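Long-range contacts in putative phosphoglycolate phosphatase (Lactobacillus delbrueckii, PDB 2HI0), which probably hydrolyses phosphoglycolate to glycolate and phosphate, as a metal-dependent phosphatase of the haloacid dehalogenase (HAD) superfamily: residues 6-11 with 130-135; 12-17 with 186-191; 208-213 with 225-230. All coordinates share one frame; numbering follows the deposited sequence.

Contact 1: 6-11 with 130-135; sequences AAIFDM and AVVSNK. With NA (sodium ion), chain C.
Phe9 is held through both its backbone polar atoms: its N donates to Ala130 O (2.8 Å, 168° at the hydrogen), and its O accepts from Val132 N at 3.0 Å. A third bond, from Ala130 N to Ala7 O, completes a parallel pairing in which Ile8 lies beside Ala130 and Phe9 beside Val131, the directions of the two short strands 33° apart. Ala130 O also sits at the edge of the Phe9 ring, in its plane, 3.4 Å from CD1. On the sheet face of Ile8 and Ala130, Ile8 CG2 meets Val132 CG2 at 3.8 Å, the two side chains lying side by side and pointing the same way. Further along, selenomethionine Met11 crosses Lys135 at about a right angle, its SE 3.7 Å from Lys135 CE, while its CB packs against Ser133 OG and Val131 CG1.

With Asp10 CG anti to the backbone N (chi1 -170°), the carboxylate binds the sodium ion through OD2 at 2.1 Å. Its OD1 accepts from two waters and also forms a salt bridge with Lys165. Water 1 joins this oxygen to Ser133 OG, 2.6 Å from the water; water 2 accepts from Asn134 N. Ser133 OG in turn takes the N-H of Lys135 (3.0 Å), an ST turn at the corner where the chain turns at Asn134 and Lys135. An alanine in place of Ser133 would probably leave water 1 with one partner fewer beside Asp10, and the N-H of Lys135 without its acceptor.

Both strands are interior in the parallel sheet, 128-133 lying between 154-158 and 6-9, and 185-189 on the other side of 6-9. Helix 169-178 covers Ala130 and Val132, helix 137-147 covers Met11 and Ser133, and Ile15 packs on Phe9 and Val131.

Contact 2: 12-17 with 186-191; sequences DGTILD and VYIGDS. With NA (sodium ion), chain C.
Asp12 and Asp190 meet through a shared sodium ion. The metal is bound by the backbone O of Asp12 at 2.5 Å and by Asp190 OD1 at 2.3 Å, with Asp10 OD2 and water 3 as further ligands. Asp12 O and Asp190 OD1 are themselves 3.2 Å apart, two acceptors brought together by the cation. Asp190 CG, set between its backbone N and carbonyl carbon (chi1 64°), faces the loop of Asp12, with the carboxylate at the metal; the other carboxylate oxygen, OD2, accepts from Phe212 N, so both oxygens are engaged and the rotation of the group is fixed. Water 3 also contacts Ser191 OG, which makes a weak N-cap bond to Ile193 N at the start of helix 192-200.

Among the remaining polar contacts, Thr14 OG1 gives a weak bond back to Asp12 O. Gly13 N donates to Leu16 O, closing the loop 13-16 on itself. The carboxylate of Asp12 turns elsewhere, OD1 bonding Thr18 OG1 and making a salt bridge with Lys135 NZ.

Apolar and steric contacts complete the fit. Thr14 CG2 approaches Ile188 CG2 at 3.9 Å and Ile188 O at 3.7 Å, the two side chains crossing obliquely, and Thr14 OG1 rests 3.5 Å from Gly189 CA. Gly13, with phi 77°, presents its CA to Asp190 OD2 at 3.5 Å; any CB here would fall about 2.1 Å from that oxygen, leaving no room for a larger residue.

Asp10, Asp12 and Thr14 fit the DxDx(T/V) pattern of HAD phosphatases, at the end of strand 6-9, and Asp190 supplies an acidic ligand from the end of the adjacent strand 185-189. The sodium site is consistent with the cation site of that superfamily, which usually holds magnesium.

Contact 3: 208-213 with 225-230; sequences VNWGFR and VIVDTA. With EDO (1,2-ethanediol), chain I.
Val208 pairs with Val227 in a single parallel bridge, CA to CA 5.1 Å, and Asn209 N donates to Val227 O at 3.1 Å. Val208 CG1 touches Val227 CG2 at 4.0 Å on their common face. Asn209 lays its amide against Asp228, OD1 3.1 Å from Asp228 CB, with amide and carboxylate planes 56° apart. Water 4 donates both to this OD1 and to Asp228 O, bridging the segments.

Strands 204-208 and 226-227, joined through helix 215-220, form a beta-alpha-beta unit at one edge of the parallel, Rossmann-like HAD sheet; 226-227 is the outermost strand.

Trp210 packs against residues 227-230. Its CG stands between the backbone N and carbonyl carbon (chi1 56°), from where the indole reaches back over Val208 and to Asp228. Asp228 CA lies at the ring edge, in plane, and CZ3 reaches Asp228 C at 3.5 Å, while CH2 meets Val227 CG2. One ring face takes Val208 CB, offset toward the rim; on the opposite face an ethanediol, probably from the crystallisation liquor, sets C1 over the ring centre, 3.6 Å above the plane. NE1 donates to Thr14 O, which fixes the polar edge of the ring. The diol O2 accepts from Ala230 N at 2.8 Å, where helix 230-238 begins; Thr229, the N-cap, uses OG1 to take Lys232 N.

All three contacts reach the same parallel sheet. Contacts 1 and 2 have centres 7 Å apart and bind the same sodium ion, Asp10 coming from the first and Asp12 and Asp190 from the second. They are tied further by Lys135 NZ to Asp12 OD1 (2.7 Å) and by Tyr187 OH to Val132 O (2.6 Å). Contact 3, centred 8 Å from contact 2, supplies no metal ligand but reaches the second shell through Phe212 N, 2.7 Å from Asp190 OD2, and ties to the loop of contact 2 through Trp210 NE1, 2.9 Å from Thr14 O. Contacts 1 and 3, with centres 15 Å apart, do not touch; contact 2 connects them.

Contact 1: 6-11 with 130-135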
loop_
_atom_site.group_PDB
_atom_site.type_symbol
_atom_site.label_atom_id
_atom_site.label_comp_id
_atom_site.label_asym_id
_atom_site.label_seq_id
_atom_site.Cartn_x
_atom_site.Cartn_y
_atom_site.Cartn_z
ATOM N N ALA A 6 -13.892 -2.253 -13.245
ATOM C CA ALA A 6 -13.103 -2.808 -12.134
ATOM C C ALA A 6 -12.388 -1.695 -11.395
ATOM O O ALA A 6 -11.855 -0.798 -12.017
ATOM C CB ALA A 6 -12.100 -3.867 -12.617
ATOM N N ALA A 7 -12.379 -1.772 -10.058
ATOM C CA ALA A 7 -11.650 -0.806 -9.196
ATOM C C ALA A 7 -10.708 -1.647 -8.364
ATOM O O ALA A 7 -11.135 -2.559 -7.665
ATOM C CB ALA A 7 -12.617 0.015 -8.273
ATOM N N ILE A 8 -9.423 -1.350 -8.517
ATOM C CA ILE A 8 -8.321 -2.093 -7.910
ATOM C C ILE A 8 -7.691 -1.153 -6.887
ATOM O O ILE A 8 -7.195 -0.072 -7.255
ATOM C CB ILE A 8 -7.297 -2.515 -8.963
ATOM C CG1 ILE A 8 -7.955 -3.294 -10.087
ATOM C CG2 ILE A 8 -6.206 -3.376 -8.313
ATOM C CD1 ILE A 8 -6.943 -3.530 -11.274
ATOM N N PHE A 9 -7.735 -1.555 -5.611
ATOM C CA PHE A 9 -7.318 -0.721 -4.493
ATOM C C PHE A 9 -6.001 -1.224 -3.885
ATOM O O PHE A 9 -5.785 -2.433 -3.685
ATOM C CB PHE A 9 -8.328 -0.768 -3.351
ATOM C CG PHE A 9 -9.688 -0.240 -3.709
ATOM C CD1 PHE A 9 -10.591 -1.018 -4.400
ATOM C CD2 PHE A 9 -10.026 1.058 -3.412
ATOM C CE1 PHE A 9 -11.832 -0.524 -4.724
ATOM C CE2 PHE A 9 -11.296 1.536 -3.732
ATOM C CZ PHE A 9 -12.166 0.747 -4.395
ATOM N N ASP A 10 -5.151 -0.277 -3.550
ATOM C CA ASP A 10 -4.086 -0.535 -2.545
ATOM C C ASP A 10 -4.759 -0.700 -1.156
ATOM O O ASP A 10 -5.941 -0.374 -0.973
ATOM C CB ASP A 10 -3.109 0.628 -2.507
ATOM C CG ASP A 10 -1.865 0.322 -1.690
ATOM O OD1 ASP A 10 -1.413 -0.842 -1.603
ATOM O OD2 ASP A 10 -1.358 1.283 -1.097
HETATM N N MSE A 11 -4.054 -1.283 -0.194
HETATM C CA MSE A 11 -4.595 -1.538 1.137
HETATM C C MSE A 11 -4.180 -0.432 2.125
HETATM O O MSE A 11 -5.058 0.319 2.604
HETATM C CB MSE A 11 -4.172 -2.921 1.643
HETATM C CG MSE A 11 -4.565 -3.179 3.053
HETATM SE SE MSE A 11 -4.492 -5.044 3.476
HETATM C CE MSE A 11 -6.187 -5.729 2.835
ATOM N N ALA A 130 -11.084 -5.297 -6.331
ATOM C CA ALA A 130 -9.837 -6.049 -6.026
ATOM C C ALA A 130 -8.917 -5.244 -5.130
ATOM O O ALA A 130 -9.033 -4.022 -5.029
ATOM C CB ALA A 130 -9.117 -6.453 -7.326
ATOM N N VAL A 131 -8.033 -5.967 -4.448
ATOM C CA VAL A 131 -6.937 -5.415 -3.647
ATOM C C VAL A 131 -5.631 -5.970 -4.204
ATOM O O VAL A 131 -5.503 -7.166 -4.410
ATOM C CB VAL A 131 -7.024 -5.809 -2.174
ATOM C CG1 VAL A 131 -5.765 -5.250 -1.368
ATOM C CG2 VAL A 131 -8.320 -5.376 -1.580
ATOM N N VAL A 132 -4.715 -5.073 -4.502
ATOM C CA VAL A 132 -3.350 -5.428 -4.911
ATOM C C VAL A 132 -2.430 -4.512 -4.110
ATOM O O VAL A 132 -2.442 -3.283 -4.259
ATOM C CB VAL A 132 -3.142 -5.314 -6.430
ATOM C CG1 VAL A 132 -1.663 -5.597 -6.789
ATOM C CG2 VAL A 132 -4.084 -6.259 -7.163
ATOM N N SER A 133 -1.634 -5.108 -3.239
ATOM C CA SER A 133 -0.898 -4.385 -2.173
ATOM C C SER A 133 0.543 -4.930 -2.045
ATOM O O SER A 133 0.790 -6.126 -2.221
ATOM C CB SER A 133 -1.659 -4.608 -0.869
ATOM O OG SER A 133 -0.966 -4.161 0.275
ATOM N N ASN A 134 1.461 -4.053 -1.645
ATOM C CA ASN A 134 2.844 -4.453 -1.304
ATOM C C ASN A 134 2.974 -4.953 0.130
ATOM O O ASN A 134 4.052 -5.406 0.507
ATOM C CB ASN A 134 3.875 -3.294 -1.513
ATOM C CG ASN A 134 4.379 -3.211 -2.971
ATOM O OD1 ASN A 134 4.184 -4.158 -3.750
ATOM N ND2 ASN A 134 4.987 -2.081 -3.326
ATOM N N LYS A 135 1.866 -4.980 0.872
ATOM C CA LYS A 135 1.831 -5.664 2.179
ATOM C C LYS A 135 2.039 -7.165 1.965
ATOM O O LYS A 135 1.516 -7.725 0.989
ATOM C CB LYS A 135 0.503 -5.411 2.873
ATOM C CG LYS A 135 0.381 -6.097 4.231
ATOM C CD LYS A 135 -0.996 -5.807 4.902
ATOM C CE LYS A 135 -1.293 -4.332 5.138
ATOM N NZ LYS A 135 -0.257 -3.629 5.959
HETATM NA NA NA C . -0.422 2.465 0.359
HETATM O O HOH W 1 -0.916 -1.673 0.835
HETATM O O HOH W 2 1.073 -1.295 -1.636
HETATM O O HOH W 3 1.265 2.933 -1.686
#

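Contact 2: 12-17 with 186-191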
loop_
_atom_site.group_PDB
_atom_site.type_symbol
_atom_site.label_atom_id
_atom_site.label_comp_id
_atom_site.label_asym_id
_atom_site.label_seq_id
_atom_site.Cartn_x
_atom_site.Cartn_y
_atom_site.Cartn_z
ATOM N N ASP A 12 -2.870 -0.347 2.415
ATOM C CA ASP A 12 -2.339 0.590 3.420
ATOM C C ASP A 12 -2.640 2.028 3.061
ATOM O O ASP A 12 -2.354 2.439 1.942
ATOM C CB ASP A 12 -0.819 0.462 3.568
ATOM C CG ASP A 12 -0.388 -0.804 4.203
ATOM O OD1 ASP A 12 -0.707 -1.064 5.360
ATOM O OD2 ASP A 12 0.354 -1.558 3.529
ATOM N N GLY A 13 -3.277 2.776 3.958
ATOM C CA GLY A 13 -3.501 4.207 3.695
ATOM C C GLY A 13 -4.618 4.505 2.720
ATOM O O GLY A 13 -4.880 5.655 2.392
ATOM N N THR A 14 -5.287 3.466 2.235
ATOM C CA THR A 14 -6.252 3.592 1.175
ATOM C C THR A 14 -7.562 3.013 1.671
ATOM O O THR A 14 -8.531 3.737 1.876
ATOM C CB THR A 14 -5.768 2.929 -0.144
ATOM O OG1 THR A 14 -4.487 3.500 -0.508
ATOM C CG2 THR A 14 -6.735 3.157 -1.226
ATOM N N ILE A 15 -7.620 1.697 1.883
ATOM C CA ILE A 15 -8.841 1.115 2.433
ATOM C C ILE A 15 -8.777 0.772 3.933
ATOM O O ILE A 15 -9.778 0.773 4.603
ATOM C CB ILE A 15 -9.349 -0.075 1.614
ATOM C CG1 ILE A 15 -8.369 -1.273 1.665
ATOM C CG2 ILE A 15 -9.690 0.387 0.161
ATOM C CD1 ILE A 15 -8.896 -2.563 0.927
ATOM N N LEU A 16 -7.555 0.543 4.425
ATOM C CA LEU A 16 -7.291 0.177 5.819
ATOM C C LEU A 16 -6.327 1.167 6.476
ATOM O O LEU A 16 -5.288 1.517 5.908
ATOM C CB LEU A 16 -6.717 -1.241 5.948
ATOM C CG LEU A 16 -7.748 -2.358 5.719
ATOM C CD1 LEU A 16 -7.080 -3.693 5.929
ATOM C CD2 LEU A 16 -8.948 -2.260 6.664
ATOM N N ASP A 17 -6.689 1.564 7.702
ATOM C CA ASP A 17 -5.937 2.478 8.544
ATOM C C ASP A 17 -4.937 1.597 9.334
ATOM O O ASP A 17 -5.245 1.078 10.419
ATOM C CB ASP A 17 -6.934 3.187 9.447
ATOM C CG ASP A 17 -6.339 4.283 10.258
ATOM O OD1 ASP A 17 -5.096 4.398 10.343
ATOM O OD2 ASP A 17 -7.192 5.009 10.814
ATOM N N VAL A 186 -9.541 1.034 -12.987
ATOM C CA VAL A 186 -8.888 2.155 -12.323
ATOM C C VAL A 186 -8.171 1.626 -11.057
ATOM O O VAL A 186 -8.633 0.696 -10.412
ATOM C CB VAL A 186 -9.899 3.303 -12.006
ATOM C CG1 VAL A 186 -10.981 2.831 -11.032
ATOM C CG2 VAL A 186 -9.194 4.561 -11.469
ATOM N N TYR A 187 -7.007 2.187 -10.788
ATOM C CA TYR A 187 -6.232 1.819 -9.611
ATOM C C TYR A 187 -6.360 2.975 -8.627
ATOM O O TYR A 187 -6.272 4.135 -9.010
ATOM C CB TYR A 187 -4.756 1.572 -9.973
ATOM C CG TYR A 187 -4.032 0.836 -8.870
ATOM C CD1 TYR A 187 -4.026 -0.557 -8.766
ATOM C CD2 TYR A 187 -3.469 1.563 -7.840
ATOM C CE1 TYR A 187 -3.418 -1.194 -7.669
ATOM C CE2 TYR A 187 -2.857 0.932 -6.763
ATOM C CZ TYR A 187 -2.837 -0.438 -6.687
ATOM O OH TYR A 187 -2.241 -1.031 -5.573
ATOM N N ILE A 188 -6.534 2.660 -7.358
ATOM C CA ILE A 188 -6.796 3.666 -6.304
ATOM C C ILE A 188 -5.733 3.483 -5.234
ATOM O O ILE A 188 -5.568 2.400 -4.694
ATOM C CB ILE A 188 -8.154 3.497 -5.679
ATOM C CG1 ILE A 188 -9.284 3.552 -6.736
ATOM C CG2 ILE A 188 -8.342 4.536 -4.535
ATOM C CD1 ILE A 188 -9.840 2.182 -7.039
ATOM N N GLY A 189 -5.011 4.547 -4.909
ATOM C CA GLY A 189 -4.000 4.415 -3.840
ATOM C C GLY A 189 -3.534 5.750 -3.270
ATOM O O GLY A 189 -3.965 6.803 -3.731
ATOM N N ASP A 190 -2.668 5.697 -2.257
ATOM C CA ASP A 190 -2.264 6.889 -1.530
ATOM C C ASP A 190 -0.803 7.327 -1.755
ATOM O O ASP A 190 -0.347 8.249 -1.095
ATOM C CB ASP A 190 -2.455 6.637 -0.028
ATOM C CG ASP A 190 -1.532 5.522 0.496
ATOM O OD1 ASP A 190 -1.310 4.541 -0.252
ATOM O OD2 ASP A 190 -1.001 5.594 1.632
ATOM N N SER A 191 -0.094 6.674 -2.669
ATOM C CA SER A 191 1.323 6.955 -2.826
ATOM C C SER A 191 1.774 7.062 -4.278
ATOM O O SER A 191 1.038 6.755 -5.242
ATOM C CB SER A 191 2.136 5.882 -2.108
ATOM O OG SER A 191 2.311 4.736 -2.934
HETATM NA NA NA C . -0.422 2.465 0.359
HETATM O O HOH W 3 1.265 2.933 -1.686
#

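Contact 3: 208-213 with 225-230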
loop_
_atom_site.group_PDB
_atom_site.type_symbol
_atom_site.label_atom_id
_atom_site.label_comp_id
_atom_site.label_asym_id
_atom_site.label_seq_id
_atom_site.Cartn_x
_atom_site.Cartn_y
_atom_site.Cartn_z
ATOM N N VAL A 208 -5.854 9.127 -3.163
ATOM C CA VAL A 208 -6.603 9.497 -1.960
ATOM C C VAL A 208 -5.649 10.288 -1.046
ATOM O O VAL A 208 -4.449 10.038 -1.038
ATOM C CB VAL A 208 -7.224 8.241 -1.256
ATOM C CG1 VAL A 208 -8.016 7.451 -2.307
ATOM C CG2 VAL A 208 -6.171 7.351 -0.531
ATOM N N ASN A 209 -6.197 11.228 -0.283
ATOM C CA ASN A 209 -5.359 12.107 0.560
ATOM C C ASN A 209 -5.315 11.674 2.040
ATOM O O ASN A 209 -4.745 12.369 2.884
ATOM C CB ASN A 209 -5.814 13.572 0.433
ATOM C CG ASN A 209 -6.947 13.916 1.394
ATOM O OD1 ASN A 209 -7.764 13.083 1.729
ATOM N ND2 ASN A 209 -6.973 15.161 1.855
ATOM N N TRP A 210 -5.956 10.554 2.365
ATOM C CA TRP A 210 -6.060 10.140 3.766
ATOM C C TRP A 210 -5.027 9.069 4.121
ATOM O O TRP A 210 -5.106 8.493 5.233
ATOM C CB TRP A 210 -7.480 9.685 4.116
ATOM C CG TRP A 210 -8.029 8.602 3.282
ATOM C CD1 TRP A 210 -7.824 7.273 3.445
ATOM C CD2 TRP A 210 -8.930 8.751 2.181
ATOM N NE1 TRP A 210 -8.505 6.565 2.488
ATOM C CE2 TRP A 210 -9.218 7.453 1.714
ATOM C CE3 TRP A 210 -9.484 9.856 1.509
ATOM C CZ2 TRP A 210 -10.067 7.242 0.627
ATOM C CZ3 TRP A 210 -10.320 9.652 0.509
ATOM C CH2 TRP A 210 -10.604 8.350 0.033
ATOM N N GLY A 211 -4.052 8.863 3.239
ATOM C CA GLY A 211 -3.044 7.866 3.443
ATOM C C GLY A 211 -1.657 8.397 3.809
ATOM O O GLY A 211 -1.567 9.381 4.563
ATOM N N PHE A 212 -0.616 7.740 3.299
ATOM C CA PHE A 212 0.724 7.950 3.794
ATOM C C PHE A 212 1.475 9.123 3.146
ATOM O O PHE A 212 2.532 9.530 3.682
ATOM C CB PHE A 212 1.562 6.691 3.670
ATOM C CG PHE A 212 1.113 5.541 4.548
ATOM C CD1 PHE A 212 -0.059 5.556 5.268
ATOM C CD2 PHE A 212 1.913 4.410 4.617
ATOM C CE1 PHE A 212 -0.445 4.469 6.035
ATOM C CE2 PHE A 212 1.551 3.334 5.374
ATOM C CZ PHE A 212 0.396 3.344 6.101
ATOM N N ARG A 213 0.988 9.664 2.006
ATOM C CA ARG A 213 1.641 10.817 1.356
ATOM C C ARG A 213 0.714 12.024 1.374
ATOM O O ARG A 213 -0.533 11.912 1.322
ATOM C CB ARG A 213 2.000 10.482 -0.081
ATOM C CG ARG A 213 2.963 9.316 -0.308
ATOM C CD ARG A 213 4.289 9.494 0.406
ATOM N NE ARG A 213 5.372 8.671 -0.114
ATOM C CZ ARG A 213 6.597 8.604 0.432
ATOM N NH1 ARG A 213 6.882 9.266 1.560
ATOM N NH2 ARG A 213 7.548 7.872 -0.164
ATOM N N VAL A 225 -6.077 13.008 -10.330
ATOM C CA VAL A 225 -7.343 13.061 -9.592
ATOM C C VAL A 225 -7.026 12.704 -8.138
ATOM O O VAL A 225 -6.505 11.634 -7.852
ATOM C CB VAL A 225 -8.379 12.080 -10.146
ATOM C CG1 VAL A 225 -9.612 12.109 -9.272
ATOM C CG2 VAL A 225 -8.742 12.454 -11.599
ATOM N N ILE A 226 -7.295 13.643 -7.229
ATOM C CA ILE A 226 -7.036 13.418 -5.808
ATOM C C ILE A 226 -8.333 13.674 -5.072
ATOM O O ILE A 226 -8.936 14.740 -5.234
ATOM C CB ILE A 226 -5.884 14.295 -5.222
ATOM C CG1 ILE A 226 -4.569 14.097 -5.994
ATOM C CG2 ILE A 226 -5.640 13.958 -3.739
ATOM C CD1 ILE A 226 -3.475 15.126 -5.609
ATOM N N VAL A 227 -8.785 12.708 -4.284
ATOM C CA VAL A 227 -10.068 12.822 -3.589
ATOM C C VAL A 227 -9.802 12.819 -2.088
ATOM O O VAL A 227 -8.804 12.250 -1.629
ATOM C CB VAL A 227 -11.026 11.672 -4.025
ATOM C CG1 VAL A 227 -11.356 11.723 -5.528
ATOM C CG2 VAL A 227 -10.446 10.294 -3.677
ATOM N N ASP A 228 -10.712 13.410 -1.312
ATOM C CA ASP A 228 -10.521 13.432 0.154
ATOM C C ASP A 228 -11.671 12.865 0.997
ATOM O O ASP A 228 -11.624 12.912 2.216
ATOM C CB ASP A 228 -10.129 14.838 0.635
ATOM C CG ASP A 228 -11.191 15.863 0.406
ATOM O OD1 ASP A 228 -12.302 15.524 -0.055
ATOM O OD2 ASP A 228 -10.884 17.043 0.705
ATOM N N THR A 229 -12.696 12.317 0.359
ATOM C CA THR A 229 -13.651 11.487 1.081
ATOM C C THR A 229 -13.974 10.234 0.302
ATOM O O THR A 229 -13.820 10.218 -0.918
ATOM C CB THR A 229 -14.971 12.237 1.359
ATOM O OG1 THR A 229 -15.673 12.405 0.131
ATOM C CG2 THR A 229 -14.711 13.600 1.961
ATOM N N ALA A 230 -14.486 9.217 1.002
ATOM C CA ALA A 230 -14.976 7.965 0.369
ATOM C C ALA A 230 -16.129 8.256 -0.636
ATOM O O ALA A 230 -16.188 7.621 -1.699
ATOM C CB ALA A 230 -15.392 6.939 1.448
HETATM C C1 EDO I . -11.752 8.207 4.296
HETATM O O1 EDO I . -12.114 8.095 5.670
HETATM C C2 EDO I . -12.249 9.575 3.901
HETATM O O2 EDO I . -13.645 9.406 3.649
HETATM O O HOH W 4 -9.162 13.337 3.980
#